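Local coordinates for protein zebrafish RNase5 (PDB 3LJE) that probably cleaves RNA as a ribonuclease of the pancreatic RNase A superfamily, related to the angiogenins, at residues Thr50-Thr55 / Ile107-Asp112. Residues are numbered along the deposited sequence; the frame is centred on the assembly and turned at random.
Sequences TFIQAT and IVLGCD. With SO4 (sulfate ion), chain D.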
loop_
_atom_site.group_PDB
_atom_site.type_symbol
_atom_site.label_atom_id
_atom_site.label_comp_id
_atom_site.label_asym_id
_atom_site.label_seq_id
_atom_site.Cartn_x
_atom_site.Cartn_y
_atom_site.Cartn_z
ATOM N N THR A 50 -0.809 -1.227 -4.629
ATOM C CA THR A 50 -0.098 -0.002 -4.806
ATOM C C THR A 50 0.950 0.273 -3.728
ATOM O O THR A 50 0.687 0.197 -2.518
ATOM C CB THR A 50 -1.194 1.174 -4.775
ATOM O OG1 THR A 50 -2.083 0.884 -5.830
ATOM C CG2 THR A 50 -0.502 2.636 -4.873
ATOM N N PHE A 51 2.101 0.789 -4.185
ATOM C CA PHE A 51 3.145 1.265 -3.291
ATOM C C PHE A 51 3.186 2.807 -3.317
ATOM O O PHE A 51 3.322 3.411 -4.390
ATOM C CB PHE A 51 4.527 0.746 -3.782
ATOM C CG PHE A 51 4.608 -0.755 -3.693
ATOM C CD1 PHE A 51 4.962 -1.347 -2.435
ATOM C CD2 PHE A 51 4.309 -1.565 -4.815
ATOM C CE1 PHE A 51 5.007 -2.795 -2.335
ATOM C CE2 PHE A 51 4.388 -2.975 -4.704
ATOM C CZ PHE A 51 4.729 -3.570 -3.477
ATOM N N ILE A 52 3.039 3.403 -2.156
ATOM C CA ILE A 52 3.066 4.854 -2.054
ATOM C C ILE A 52 4.577 5.191 -1.966
ATOM O O ILE A 52 5.324 4.689 -1.075
ATOM C CB ILE A 52 2.406 5.325 -0.761
ATOM C CG1 ILE A 52 0.909 4.823 -0.738
ATOM C CG2 ILE A 52 2.536 6.926 -0.650
ATOM C CD1 ILE A 52 0.355 4.928 0.780
ATOM N N GLN A 53 5.014 6.113 -2.839
ATOM C CA GLN A 53 6.467 6.525 -2.839
ATOM C C GLN A 53 6.761 7.592 -1.859
ATOM O O GLN A 53 7.033 8.730 -2.211
ATOM C CB GLN A 53 6.857 6.920 -4.296
ATOM C CG GLN A 53 6.804 5.729 -5.222
ATOM C CD GLN A 53 6.983 6.238 -6.659
ATOM O OE1 GLN A 53 6.109 7.047 -7.106
ATOM N NE2 GLN A 53 8.058 5.752 -7.422
ATOM N N ALA A 54 6.689 7.250 -0.589
ATOM C CA ALA A 54 6.944 8.245 0.434
ATOM C C ALA A 54 7.395 7.580 1.695
ATOM O O ALA A 54 7.393 6.363 1.782
ATOM C CB ALA A 54 5.696 9.074 0.693
ATOM N N THR A 55 7.807 8.378 2.691
ATOM C CA THR A 55 8.241 7.820 3.972
ATOM C C THR A 55 7.049 7.456 4.819
ATOM O O THR A 55 5.947 8.012 4.678
ATOM C CB THR A 55 9.061 8.822 4.833
ATOM O OG1 THR A 55 8.197 9.932 5.180
ATOM C CG2 THR A 55 10.268 9.383 4.068
ATOM N N ILE A 107 -4.540 9.730 -1.947
ATOM C CA ILE A 107 -4.590 8.406 -1.414
ATOM C C ILE A 107 -5.612 8.406 -0.261
ATOM O O ILE A 107 -5.720 9.389 0.471
ATOM C CB ILE A 107 -3.212 7.935 -0.931
ATOM C CG1 ILE A 107 -2.598 8.931 0.111
ATOM C CG2 ILE A 107 -2.281 7.770 -2.174
ATOM C CD1 ILE A 107 -1.329 8.434 0.819
ATOM N N VAL A 108 -6.261 7.249 -0.113
ATOM C CA VAL A 108 -7.293 7.063 0.911
ATOM C C VAL A 108 -6.835 5.894 1.780
ATOM O O VAL A 108 -6.623 4.804 1.253
ATOM C CB VAL A 108 -8.603 6.727 0.221
ATOM C CG1 VAL A 108 -9.683 6.493 1.353
ATOM C CG2 VAL A 108 -9.003 7.953 -0.707
ATOM N N LEU A 109 -6.743 6.151 3.072
ATOM C CA LEU A 109 -6.262 5.169 4.045
ATOM C C LEU A 109 -7.254 4.855 5.148
ATOM O O LEU A 109 -8.076 5.724 5.481
ATOM C CB LEU A 109 -5.058 5.757 4.752
ATOM C CG LEU A 109 -3.882 6.297 3.863
ATOM C CD1 LEU A 109 -2.701 6.808 4.808
ATOM C CD2 LEU A 109 -3.479 5.235 2.818
ATOM N N GLY A 110 -7.185 3.638 5.673
ATOM C CA GLY A 110 -7.897 3.291 6.915
ATOM C C GLY A 110 -6.853 3.641 7.945
ATOM O O GLY A 110 -5.608 3.430 7.737
ATOM N N CYS A 111 -7.294 4.212 9.071
ATOM C CA CYS A 111 -6.422 4.638 10.151
ATOM C C CYS A 111 -6.978 4.133 11.485
ATOM O O CYS A 111 -8.196 4.015 11.647
ATOM C CB CYS A 111 -6.413 6.165 10.248
ATOM S SG CYS A 111 -5.837 7.007 8.723
ATOM N N ASP A 112 -6.081 3.874 12.401
ATOM C CA ASP A 112 -6.482 3.400 13.732
ATOM C C ASP A 112 -5.624 4.062 14.783
ATOM O O ASP A 112 -4.397 3.875 14.867
ATOM C CB ASP A 112 -6.407 1.867 13.811
ATOM C CG ASP A 112 -7.138 1.314 15.077
ATOM O OD1 ASP A 112 -7.441 2.108 16.008
ATOM O OD2 ASP A 112 -7.384 0.119 15.081
HETATM S S SO4 D . 9.845 13.150 4.910
HETATM O O1 SO4 D . 8.990 13.266 3.705
HETATM O O2 SO4 D . 9.929 14.505 5.551
HETATM O O3 SO4 D . 9.336 12.153 5.919
HETATM O O4 SO4 D . 11.133 12.726 4.315
#
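Ile52 overlaps Ile107 end to end across the middle of an RNase A-type fold, its CD1 methyl lying 3.9 Å from CD1 of Ile107. The pair is a worked example of how two strands of one antiparallel sheet can be joined without pairing directly: strand 48-52 and strand 97-112 both pair with strand 80-89, and residues 50-55 and 107-112 meet here through the ends of apolar side chains. No hydrogen bond crosses, and even the nearest alpha carbons, CA of Ile52 and CA of Ile107, stand 8.5 Å apart, a span that two extended isoleucine branches bridge. On Ile52, CG1 turns anti to the carbonyl carbon (chi1 -59°) and chi2 stretches the branch out, carrying CD1 forward as the leading atom. Ile107 answers with CG1 set between its backbone N and carbonyl carbon (chi1 55°), again with an extended end. Leu109 joins more loosely: its CB bond points neither toward nor away from residues 50-55, yet its CD2 methyl comes to 4.4 Å from Ile52 CD1. All three side chains are buried; Tyr119 of strand 115-119 touches each of them, and Phe80 of strand 80-89 adds a contact to Ile52. The carbonyl oxygen of Thr50 accepts a hydrogen bond from His18 ND1, while past Ile52 the chain bends through an inverse gamma turn centred on Gln53. It then reaches Thr55, the N-cap of helix 56-60, whose OG1 bonds to Arg58 N and, toward a sulfate ion probably from the crystallisation liquor, donates a hydrogen bond to sulfate O3 at 2.6 Å.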